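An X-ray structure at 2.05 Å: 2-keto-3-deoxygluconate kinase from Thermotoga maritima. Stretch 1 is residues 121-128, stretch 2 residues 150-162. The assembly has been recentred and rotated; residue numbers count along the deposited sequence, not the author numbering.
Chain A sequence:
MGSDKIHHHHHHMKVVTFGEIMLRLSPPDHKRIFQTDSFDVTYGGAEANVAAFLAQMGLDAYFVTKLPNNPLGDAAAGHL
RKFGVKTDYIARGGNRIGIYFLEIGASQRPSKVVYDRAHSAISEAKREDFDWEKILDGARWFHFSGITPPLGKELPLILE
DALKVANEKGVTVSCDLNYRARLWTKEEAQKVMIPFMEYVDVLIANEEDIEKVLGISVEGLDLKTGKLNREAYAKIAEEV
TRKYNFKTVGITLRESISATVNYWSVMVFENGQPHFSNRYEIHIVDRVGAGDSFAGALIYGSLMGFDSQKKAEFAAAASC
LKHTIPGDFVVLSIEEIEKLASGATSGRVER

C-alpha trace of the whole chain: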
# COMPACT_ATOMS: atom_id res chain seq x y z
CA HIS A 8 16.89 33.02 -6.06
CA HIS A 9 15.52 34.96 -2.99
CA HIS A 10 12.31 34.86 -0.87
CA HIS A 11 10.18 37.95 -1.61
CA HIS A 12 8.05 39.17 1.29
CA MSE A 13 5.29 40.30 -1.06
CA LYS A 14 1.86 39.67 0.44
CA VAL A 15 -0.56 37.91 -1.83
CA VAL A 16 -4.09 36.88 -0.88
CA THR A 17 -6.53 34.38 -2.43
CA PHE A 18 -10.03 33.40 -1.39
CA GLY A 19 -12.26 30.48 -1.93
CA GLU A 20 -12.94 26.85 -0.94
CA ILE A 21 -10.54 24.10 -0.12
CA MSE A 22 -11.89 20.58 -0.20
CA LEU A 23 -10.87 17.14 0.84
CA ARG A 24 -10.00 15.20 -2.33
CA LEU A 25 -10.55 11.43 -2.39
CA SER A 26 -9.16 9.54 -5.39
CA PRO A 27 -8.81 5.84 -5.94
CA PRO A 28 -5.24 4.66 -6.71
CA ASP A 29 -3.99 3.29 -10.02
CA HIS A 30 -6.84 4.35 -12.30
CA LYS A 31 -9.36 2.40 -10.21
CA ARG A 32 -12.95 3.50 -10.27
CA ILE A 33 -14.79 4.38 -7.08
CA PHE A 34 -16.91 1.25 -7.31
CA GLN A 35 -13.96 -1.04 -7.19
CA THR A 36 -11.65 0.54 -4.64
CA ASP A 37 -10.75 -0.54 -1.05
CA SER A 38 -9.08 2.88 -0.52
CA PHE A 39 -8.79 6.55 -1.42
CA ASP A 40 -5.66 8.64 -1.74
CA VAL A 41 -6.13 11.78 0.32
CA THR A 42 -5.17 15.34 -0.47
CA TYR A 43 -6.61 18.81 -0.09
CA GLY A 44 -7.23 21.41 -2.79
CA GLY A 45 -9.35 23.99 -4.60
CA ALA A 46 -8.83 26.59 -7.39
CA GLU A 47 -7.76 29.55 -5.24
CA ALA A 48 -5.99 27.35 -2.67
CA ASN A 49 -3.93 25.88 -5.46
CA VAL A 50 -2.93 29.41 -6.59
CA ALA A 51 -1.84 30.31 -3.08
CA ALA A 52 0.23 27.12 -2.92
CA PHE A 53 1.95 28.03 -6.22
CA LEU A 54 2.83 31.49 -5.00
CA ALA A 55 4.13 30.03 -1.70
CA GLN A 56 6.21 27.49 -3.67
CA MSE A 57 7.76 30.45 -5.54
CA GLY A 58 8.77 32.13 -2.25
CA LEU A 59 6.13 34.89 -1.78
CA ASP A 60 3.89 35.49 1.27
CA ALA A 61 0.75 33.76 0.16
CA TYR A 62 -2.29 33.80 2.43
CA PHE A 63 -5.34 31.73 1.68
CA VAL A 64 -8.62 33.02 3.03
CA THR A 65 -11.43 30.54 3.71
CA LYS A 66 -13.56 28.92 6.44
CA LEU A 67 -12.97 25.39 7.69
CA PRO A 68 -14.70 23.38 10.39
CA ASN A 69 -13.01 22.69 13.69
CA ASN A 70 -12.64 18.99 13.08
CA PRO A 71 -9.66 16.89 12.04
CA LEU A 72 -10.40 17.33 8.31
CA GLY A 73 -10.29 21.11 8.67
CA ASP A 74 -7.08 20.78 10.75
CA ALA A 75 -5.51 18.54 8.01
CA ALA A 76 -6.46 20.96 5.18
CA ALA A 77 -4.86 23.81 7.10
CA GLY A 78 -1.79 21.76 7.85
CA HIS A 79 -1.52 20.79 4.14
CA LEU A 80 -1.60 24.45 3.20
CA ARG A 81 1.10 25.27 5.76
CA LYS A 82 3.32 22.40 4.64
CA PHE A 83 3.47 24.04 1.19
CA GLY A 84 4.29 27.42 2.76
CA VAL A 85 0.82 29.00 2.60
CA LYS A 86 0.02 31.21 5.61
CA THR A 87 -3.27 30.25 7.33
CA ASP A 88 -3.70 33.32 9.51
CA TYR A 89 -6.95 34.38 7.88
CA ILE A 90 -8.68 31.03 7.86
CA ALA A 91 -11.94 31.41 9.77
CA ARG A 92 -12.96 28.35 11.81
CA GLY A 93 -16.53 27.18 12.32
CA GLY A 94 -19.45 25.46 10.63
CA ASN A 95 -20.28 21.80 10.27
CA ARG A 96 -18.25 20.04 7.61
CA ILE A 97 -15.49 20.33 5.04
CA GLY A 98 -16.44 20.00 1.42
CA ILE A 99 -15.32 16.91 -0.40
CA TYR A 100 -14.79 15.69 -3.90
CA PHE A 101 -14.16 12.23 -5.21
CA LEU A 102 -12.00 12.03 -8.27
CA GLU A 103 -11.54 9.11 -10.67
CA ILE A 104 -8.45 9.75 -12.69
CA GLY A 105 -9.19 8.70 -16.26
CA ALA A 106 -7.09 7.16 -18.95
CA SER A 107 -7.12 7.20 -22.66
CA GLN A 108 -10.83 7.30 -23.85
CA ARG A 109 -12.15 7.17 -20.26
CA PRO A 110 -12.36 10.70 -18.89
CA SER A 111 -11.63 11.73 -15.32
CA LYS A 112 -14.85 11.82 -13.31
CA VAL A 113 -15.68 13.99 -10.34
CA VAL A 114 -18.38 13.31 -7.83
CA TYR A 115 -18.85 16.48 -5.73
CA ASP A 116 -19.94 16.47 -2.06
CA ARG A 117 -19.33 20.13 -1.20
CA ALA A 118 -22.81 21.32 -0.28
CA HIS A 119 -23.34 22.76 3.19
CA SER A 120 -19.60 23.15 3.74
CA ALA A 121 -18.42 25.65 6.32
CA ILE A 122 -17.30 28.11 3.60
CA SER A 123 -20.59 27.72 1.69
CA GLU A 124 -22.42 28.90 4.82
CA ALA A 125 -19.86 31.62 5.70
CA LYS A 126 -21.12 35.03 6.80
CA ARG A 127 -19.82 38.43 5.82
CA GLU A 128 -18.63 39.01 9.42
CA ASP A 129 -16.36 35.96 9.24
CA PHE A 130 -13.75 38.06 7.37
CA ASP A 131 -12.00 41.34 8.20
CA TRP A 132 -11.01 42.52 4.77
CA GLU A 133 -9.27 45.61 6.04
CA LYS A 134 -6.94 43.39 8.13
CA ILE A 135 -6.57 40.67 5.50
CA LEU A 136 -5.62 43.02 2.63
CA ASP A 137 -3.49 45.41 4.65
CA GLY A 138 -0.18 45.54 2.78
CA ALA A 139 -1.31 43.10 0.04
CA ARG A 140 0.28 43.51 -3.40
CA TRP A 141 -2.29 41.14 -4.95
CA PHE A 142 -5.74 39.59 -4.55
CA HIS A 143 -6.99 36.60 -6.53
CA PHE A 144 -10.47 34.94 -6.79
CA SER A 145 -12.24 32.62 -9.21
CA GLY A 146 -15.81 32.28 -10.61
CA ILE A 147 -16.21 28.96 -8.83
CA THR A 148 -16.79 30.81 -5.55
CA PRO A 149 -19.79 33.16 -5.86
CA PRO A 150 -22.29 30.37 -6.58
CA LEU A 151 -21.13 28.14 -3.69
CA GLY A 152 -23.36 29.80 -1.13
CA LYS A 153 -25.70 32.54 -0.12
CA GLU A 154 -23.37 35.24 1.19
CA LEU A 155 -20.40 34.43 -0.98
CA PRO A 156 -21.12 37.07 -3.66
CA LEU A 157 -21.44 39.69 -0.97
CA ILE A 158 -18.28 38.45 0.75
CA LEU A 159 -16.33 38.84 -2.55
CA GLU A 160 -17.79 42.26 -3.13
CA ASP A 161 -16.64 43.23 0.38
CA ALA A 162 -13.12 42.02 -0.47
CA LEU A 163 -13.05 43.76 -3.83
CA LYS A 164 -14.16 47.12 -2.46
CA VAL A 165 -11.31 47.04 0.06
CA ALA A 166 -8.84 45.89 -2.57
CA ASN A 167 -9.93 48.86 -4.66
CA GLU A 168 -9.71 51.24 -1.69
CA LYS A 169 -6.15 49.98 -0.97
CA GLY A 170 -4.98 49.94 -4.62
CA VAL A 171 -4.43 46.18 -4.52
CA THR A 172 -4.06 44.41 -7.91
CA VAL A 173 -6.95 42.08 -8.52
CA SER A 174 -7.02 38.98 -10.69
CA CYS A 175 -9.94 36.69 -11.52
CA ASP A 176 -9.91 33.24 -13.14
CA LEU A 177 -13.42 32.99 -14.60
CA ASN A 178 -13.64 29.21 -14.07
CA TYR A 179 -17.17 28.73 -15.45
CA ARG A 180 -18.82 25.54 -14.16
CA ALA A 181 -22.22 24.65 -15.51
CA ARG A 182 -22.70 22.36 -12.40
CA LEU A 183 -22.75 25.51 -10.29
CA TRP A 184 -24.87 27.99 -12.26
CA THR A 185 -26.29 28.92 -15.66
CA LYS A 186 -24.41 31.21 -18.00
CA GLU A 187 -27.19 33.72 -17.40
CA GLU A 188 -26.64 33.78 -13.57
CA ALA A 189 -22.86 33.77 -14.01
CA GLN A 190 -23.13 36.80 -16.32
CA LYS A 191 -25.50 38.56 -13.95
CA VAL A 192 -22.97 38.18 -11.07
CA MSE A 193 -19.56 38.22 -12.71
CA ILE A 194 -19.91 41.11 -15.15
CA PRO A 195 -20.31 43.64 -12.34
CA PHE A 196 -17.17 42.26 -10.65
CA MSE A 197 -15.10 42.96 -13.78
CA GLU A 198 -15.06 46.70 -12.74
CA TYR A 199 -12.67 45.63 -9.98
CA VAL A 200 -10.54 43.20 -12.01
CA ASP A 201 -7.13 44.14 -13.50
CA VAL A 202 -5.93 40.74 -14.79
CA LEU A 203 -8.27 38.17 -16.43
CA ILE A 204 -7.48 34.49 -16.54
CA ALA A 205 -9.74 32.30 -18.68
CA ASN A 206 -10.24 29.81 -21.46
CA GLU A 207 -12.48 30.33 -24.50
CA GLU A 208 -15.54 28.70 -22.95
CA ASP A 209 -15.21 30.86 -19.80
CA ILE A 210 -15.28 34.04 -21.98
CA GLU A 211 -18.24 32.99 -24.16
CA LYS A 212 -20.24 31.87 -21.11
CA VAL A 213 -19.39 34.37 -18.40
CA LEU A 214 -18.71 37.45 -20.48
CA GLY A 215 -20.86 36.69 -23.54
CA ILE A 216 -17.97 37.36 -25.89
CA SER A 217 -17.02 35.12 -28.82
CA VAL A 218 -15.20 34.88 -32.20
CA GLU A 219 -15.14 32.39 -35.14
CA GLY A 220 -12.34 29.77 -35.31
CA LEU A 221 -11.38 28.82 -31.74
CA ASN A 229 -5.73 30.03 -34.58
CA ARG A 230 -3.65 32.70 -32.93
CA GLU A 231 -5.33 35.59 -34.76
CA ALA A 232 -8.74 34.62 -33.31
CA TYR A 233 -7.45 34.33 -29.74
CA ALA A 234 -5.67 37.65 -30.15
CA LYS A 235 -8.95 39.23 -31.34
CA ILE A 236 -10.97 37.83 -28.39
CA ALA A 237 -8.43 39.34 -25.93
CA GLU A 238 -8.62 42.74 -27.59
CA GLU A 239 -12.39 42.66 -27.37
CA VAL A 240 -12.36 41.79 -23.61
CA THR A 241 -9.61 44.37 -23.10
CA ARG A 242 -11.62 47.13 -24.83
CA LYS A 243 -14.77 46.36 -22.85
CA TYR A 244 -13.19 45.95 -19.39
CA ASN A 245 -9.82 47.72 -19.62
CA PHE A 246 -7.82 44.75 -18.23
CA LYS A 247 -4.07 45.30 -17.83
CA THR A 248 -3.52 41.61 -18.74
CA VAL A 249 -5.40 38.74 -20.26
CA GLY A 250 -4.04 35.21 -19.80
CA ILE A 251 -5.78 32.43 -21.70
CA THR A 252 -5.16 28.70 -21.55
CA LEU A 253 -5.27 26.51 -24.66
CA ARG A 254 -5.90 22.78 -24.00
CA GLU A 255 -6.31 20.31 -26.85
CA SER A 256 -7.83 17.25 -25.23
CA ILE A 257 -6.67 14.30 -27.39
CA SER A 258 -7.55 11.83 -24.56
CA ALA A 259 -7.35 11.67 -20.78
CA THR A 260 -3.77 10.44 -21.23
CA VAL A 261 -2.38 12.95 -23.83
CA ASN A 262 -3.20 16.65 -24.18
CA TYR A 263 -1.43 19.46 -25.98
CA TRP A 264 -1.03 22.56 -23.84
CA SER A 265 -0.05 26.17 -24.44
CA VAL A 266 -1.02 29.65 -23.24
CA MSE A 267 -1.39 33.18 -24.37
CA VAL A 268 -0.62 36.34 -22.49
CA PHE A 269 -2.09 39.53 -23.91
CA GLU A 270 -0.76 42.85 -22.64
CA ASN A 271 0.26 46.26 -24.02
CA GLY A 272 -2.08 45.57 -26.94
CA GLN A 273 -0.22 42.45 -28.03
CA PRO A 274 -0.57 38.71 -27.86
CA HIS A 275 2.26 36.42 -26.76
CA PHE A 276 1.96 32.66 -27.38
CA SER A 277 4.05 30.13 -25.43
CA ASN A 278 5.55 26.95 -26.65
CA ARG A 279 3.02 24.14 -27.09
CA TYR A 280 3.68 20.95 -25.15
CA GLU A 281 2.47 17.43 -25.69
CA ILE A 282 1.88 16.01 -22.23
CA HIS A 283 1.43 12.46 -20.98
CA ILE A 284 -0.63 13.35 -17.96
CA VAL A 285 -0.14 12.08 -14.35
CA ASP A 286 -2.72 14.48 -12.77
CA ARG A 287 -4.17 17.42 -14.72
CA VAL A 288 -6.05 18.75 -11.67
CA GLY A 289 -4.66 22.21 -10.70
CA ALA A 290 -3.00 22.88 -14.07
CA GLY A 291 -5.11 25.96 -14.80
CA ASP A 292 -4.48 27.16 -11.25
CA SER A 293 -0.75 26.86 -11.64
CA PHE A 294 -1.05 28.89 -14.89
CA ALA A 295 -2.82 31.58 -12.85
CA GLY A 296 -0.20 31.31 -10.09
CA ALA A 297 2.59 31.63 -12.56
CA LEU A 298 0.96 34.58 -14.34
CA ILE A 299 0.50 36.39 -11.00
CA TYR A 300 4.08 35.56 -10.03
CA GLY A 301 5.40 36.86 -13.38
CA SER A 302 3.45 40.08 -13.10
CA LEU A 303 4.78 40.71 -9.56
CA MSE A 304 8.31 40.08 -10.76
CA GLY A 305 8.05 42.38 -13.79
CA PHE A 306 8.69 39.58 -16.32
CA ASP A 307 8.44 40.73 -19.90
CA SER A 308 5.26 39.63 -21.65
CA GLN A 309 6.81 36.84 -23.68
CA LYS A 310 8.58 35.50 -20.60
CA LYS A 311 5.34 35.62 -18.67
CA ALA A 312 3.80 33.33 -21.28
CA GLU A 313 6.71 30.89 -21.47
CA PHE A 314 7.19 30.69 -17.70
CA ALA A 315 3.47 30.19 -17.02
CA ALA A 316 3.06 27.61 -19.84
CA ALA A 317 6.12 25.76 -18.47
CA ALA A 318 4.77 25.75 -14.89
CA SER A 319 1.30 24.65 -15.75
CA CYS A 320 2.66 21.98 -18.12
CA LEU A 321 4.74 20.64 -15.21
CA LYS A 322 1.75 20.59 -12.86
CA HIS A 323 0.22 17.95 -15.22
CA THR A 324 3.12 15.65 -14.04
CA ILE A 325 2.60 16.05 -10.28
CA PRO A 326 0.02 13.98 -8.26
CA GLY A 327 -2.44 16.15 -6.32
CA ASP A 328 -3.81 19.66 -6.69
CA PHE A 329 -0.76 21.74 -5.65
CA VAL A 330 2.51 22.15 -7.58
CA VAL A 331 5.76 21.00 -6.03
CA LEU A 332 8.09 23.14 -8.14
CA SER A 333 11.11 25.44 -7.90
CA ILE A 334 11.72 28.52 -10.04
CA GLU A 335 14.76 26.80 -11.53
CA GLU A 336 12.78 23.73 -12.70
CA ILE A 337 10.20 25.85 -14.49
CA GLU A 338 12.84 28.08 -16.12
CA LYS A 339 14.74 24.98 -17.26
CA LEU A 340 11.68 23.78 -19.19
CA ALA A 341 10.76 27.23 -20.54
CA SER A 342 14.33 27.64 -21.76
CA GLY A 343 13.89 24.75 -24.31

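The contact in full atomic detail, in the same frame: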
# COMPACT_ATOMS: atom_id res chain seq x y z
N ALA A 121 -18.58 24.50 5.46
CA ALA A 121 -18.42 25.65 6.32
C ALA A 121 -18.24 26.95 5.50
O ALA A 121 -18.79 27.99 5.84
CB ALA A 121 -17.21 25.41 7.27
N ILE A 122 -17.49 26.90 4.41
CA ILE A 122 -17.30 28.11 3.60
C ILE A 122 -18.60 28.48 2.89
O ILE A 122 -18.91 29.67 2.77
CB ILE A 122 -16.09 27.99 2.60
CG1 ILE A 122 -15.89 29.25 1.76
CG2 ILE A 122 -16.25 26.82 1.63
CD1 ILE A 122 -15.37 30.40 2.51
N SER A 123 -19.35 27.49 2.42
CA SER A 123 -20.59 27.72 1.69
C SER A 123 -21.58 28.51 2.53
O SER A 123 -22.28 29.34 1.99
CB SER A 123 -21.23 26.44 1.15
OG SER A 123 -21.92 25.71 2.14
N GLU A 124 -21.54 28.29 3.84
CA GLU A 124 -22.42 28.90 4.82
C GLU A 124 -21.72 30.06 5.55
O GLU A 124 -22.24 30.58 6.55
CB GLU A 124 -22.81 27.80 5.84
CG GLU A 124 -23.50 26.62 5.17
CD GLU A 124 -24.14 25.66 6.15
OE1 GLU A 124 -23.68 25.63 7.32
OE2 GLU A 124 -25.09 24.93 5.74
N ALA A 125 -20.56 30.48 5.06
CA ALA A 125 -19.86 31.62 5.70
C ALA A 125 -20.68 32.94 5.60
O ALA A 125 -21.46 33.17 4.66
CB ALA A 125 -18.48 31.79 5.14
N LYS A 126 -20.47 33.76 6.63
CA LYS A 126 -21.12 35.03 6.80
C LYS A 126 -20.13 36.15 6.51
O LYS A 126 -18.90 36.01 6.66
CB LYS A 126 -21.65 35.16 8.24
CG LYS A 126 -22.64 34.11 8.69
CD LYS A 126 -24.10 34.50 8.51
N ARG A 127 -20.67 37.31 6.14
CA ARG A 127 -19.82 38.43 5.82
C ARG A 127 -18.89 38.79 6.99
O ARG A 127 -17.74 39.17 6.78
CB ARG A 127 -20.66 39.61 5.35
CG ARG A 127 -21.30 39.39 3.95
CD ARG A 127 -22.31 40.49 3.65
NE ARG A 127 -21.67 41.78 3.35
CZ ARG A 127 -22.33 42.93 3.23
NH1 ARG A 127 -23.65 43.00 3.42
NH2 ARG A 127 -21.66 44.03 2.95
N GLU A 128 -19.38 38.62 8.22
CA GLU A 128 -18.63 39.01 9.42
C GLU A 128 -17.48 38.07 9.73
O GLU A 128 -16.64 38.37 10.59
CB GLU A 128 -19.57 39.08 10.65
N PRO A 150 -21.11 31.23 -6.66
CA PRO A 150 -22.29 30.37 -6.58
C PRO A 150 -22.25 29.32 -5.48
O PRO A 150 -23.19 28.57 -5.36
CB PRO A 150 -22.33 29.69 -7.95
CG PRO A 150 -20.94 29.77 -8.48
CD PRO A 150 -20.21 30.83 -7.76
N LEU A 151 -21.18 29.23 -4.70
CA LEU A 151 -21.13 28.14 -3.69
C LEU A 151 -22.12 28.32 -2.56
O LEU A 151 -22.60 27.34 -2.01
CB LEU A 151 -19.75 27.97 -3.11
CG LEU A 151 -18.72 27.61 -4.16
CD1 LEU A 151 -17.32 27.58 -3.56
CD2 LEU A 151 -19.12 26.29 -4.82
N GLY A 152 -22.41 29.55 -2.20
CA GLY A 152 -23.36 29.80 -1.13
C GLY A 152 -23.93 31.19 -1.10
O GLY A 152 -23.53 32.08 -1.86
N LYS A 153 -24.84 31.38 -0.16
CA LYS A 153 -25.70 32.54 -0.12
C LYS A 153 -24.98 33.89 0.00
O LYS A 153 -25.29 34.81 -0.73
CB LYS A 153 -26.69 32.39 1.02
CG LYS A 153 -27.84 33.38 0.97
CD LYS A 153 -28.95 32.97 1.94
CE LYS A 153 -29.09 33.93 3.13
NZ LYS A 153 -29.84 35.15 2.72
N GLU A 154 -24.04 33.99 0.93
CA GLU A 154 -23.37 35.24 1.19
C GLU A 154 -22.11 35.39 0.37
O GLU A 154 -21.43 36.40 0.46
CB GLU A 154 -22.97 35.34 2.67
CG GLU A 154 -24.13 35.23 3.65
CD GLU A 154 -25.14 36.32 3.46
OE1 GLU A 154 -24.81 37.52 3.69
OE2 GLU A 154 -26.26 35.97 3.04
N LEU A 155 -21.74 34.38 -0.40
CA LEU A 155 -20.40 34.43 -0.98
C LEU A 155 -20.22 35.60 -1.98
O LEU A 155 -19.16 36.21 -2.02
CB LEU A 155 -19.99 33.08 -1.55
CG LEU A 155 -19.52 32.21 -0.36
CD1 LEU A 155 -19.77 30.77 -0.60
CD2 LEU A 155 -18.02 32.43 -0.07
N PRO A 156 -21.27 35.91 -2.77
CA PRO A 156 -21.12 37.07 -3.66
C PRO A 156 -20.93 38.37 -2.91
O PRO A 156 -20.16 39.21 -3.32
CB PRO A 156 -22.41 37.06 -4.47
CG PRO A 156 -22.85 35.60 -4.44
CD PRO A 156 -22.53 35.20 -3.01
N LEU A 157 -21.62 38.51 -1.78
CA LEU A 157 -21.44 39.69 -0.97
C LEU A 157 -20.08 39.70 -0.29
O LEU A 157 -19.49 40.76 -0.15
CB LEU A 157 -22.56 39.81 0.06
CG LEU A 157 -23.98 40.08 -0.45
CD1 LEU A 157 -24.91 40.38 0.73
CD2 LEU A 157 -24.05 41.25 -1.44
N ILE A 158 -19.61 38.55 0.16
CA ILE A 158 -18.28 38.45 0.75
C ILE A 158 -17.18 38.87 -0.26
O ILE A 158 -16.22 39.57 0.12
CB ILE A 158 -17.97 37.04 1.26
CG1 ILE A 158 -18.90 36.71 2.43
CG2 ILE A 158 -16.50 36.95 1.71
CD1 ILE A 158 -18.99 35.25 2.82
N LEU A 159 -17.31 38.43 -1.51
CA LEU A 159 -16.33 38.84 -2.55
C LEU A 159 -16.39 40.31 -2.84
O LEU A 159 -15.36 40.95 -3.03
CB LEU A 159 -16.50 38.07 -3.86
CG LEU A 159 -15.52 36.91 -3.86
CD1 LEU A 159 -15.93 35.81 -4.87
CD2 LEU A 159 -14.10 37.50 -4.12
N GLU A 160 -17.62 40.84 -2.90
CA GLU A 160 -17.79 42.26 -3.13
C GLU A 160 -17.15 43.07 -2.03
O GLU A 160 -16.55 44.11 -2.31
CB GLU A 160 -19.26 42.63 -3.27
CG GLU A 160 -19.43 43.98 -3.95
CD GLU A 160 -20.88 44.33 -4.24
OE1 GLU A 160 -21.09 45.35 -4.92
OE2 GLU A 160 -21.79 43.59 -3.80
N ASP A 161 -17.32 42.61 -0.78
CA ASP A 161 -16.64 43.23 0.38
C ASP A 161 -15.15 43.26 0.14
O ASP A 161 -14.51 44.29 0.28
CB ASP A 161 -16.86 42.46 1.69
CG ASP A 161 -18.28 42.61 2.26
OD1 ASP A 161 -18.99 43.58 1.91
OD2 ASP A 161 -18.69 41.74 3.06
N ALA A 162 -14.58 42.11 -0.22
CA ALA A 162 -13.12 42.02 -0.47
C ALA A 162 -12.67 42.94 -1.60
O ALA A 162 -11.60 43.57 -1.53
CB ALA A 162 -12.70 40.55 -0.81
O HOH W 1 -22.93 31.88 2.78
O HOH W 2 -25.63 29.01 1.43
O HOH W 3 -23.78 37.64 6.19
O HOH W 4 -16.99 39.73 4.14

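Stretch 1 is mostly loop. I122 to A125 form a type I beta turn, closed by the bond from A125 N to I122 O (2.9 Å). A 3-10 segment begins at R127. In stretch 2, G152 to L155 form another type I turn, with L155 N bonded to G152 O (3.3 Å). A helix follows from L155. The backbones come closest at S123 and G152, whose CA atoms lie 4.5 Å apart. Further along, R127 CA is 5.3 Å from I158 CA.

No direct backbone hydrogen bond joins the stretches. Instead, G152 CA makes a CA-H...O contact of 3.3 Å with S123 O. Glycine suits this place: an ideal CB here would point toward stretch 1 and sit 1.8 Å from S123 O, a clash.

Two waters bridge the backbones. Water 1 donates to S123 O and to A125 O, both at 2.7 Å from its oxygen, and accepts from E154 N at 3.0 Å. It thus joins two carbonyls of the first turn to an amide of the second. Water 2 accepts from K153 N (3.0 Å from its O) and gives a weak bond to S123 O (3.4 Å).

The side chains include a small apolar group. I122 CD1 lies 4.2 Å from L155 CD2, and L155 CD1 packs 3.6 Å from I122 O. A125 CB is 4.2 Å from I158 CD1. A125 O lies 3.3 Å from E154 CB. I122, A125, L155 and I158 are all buried, as suits their apolar side chains. S123 is buried too, with its CB 3.6 Å from L151 O; its OG bonds to a residue elsewhere in the structure.

R127 makes the direct salt bridge to D161. Its CA-to-CB bond points sideways, but its end comes nearer the helix; chi1 is m, chi2 t and chi3 p. R127 NE donates to D161 OD2 (3.0 Å), almost straight at 177°. R127 NH2 donates to D161 OD1 (2.9 Å). Arginine suits this exposed site: its long chain reaches D161 and offers an N-H group to each carboxylate oxygen. On the way, the aliphatic part of the arginine packs on the helix, with R127 CD 3.7 Å from L157 CB.

Two further waters support R127. Water 3 accepts from R127 N (3.1 Å) and donates to E154 OE1 (2.7 Å). Water 4 donates to R127 O and D161 OD2, each 2.8 Å from its oxygen. Together the stretches bury 538 Å², counting both sides.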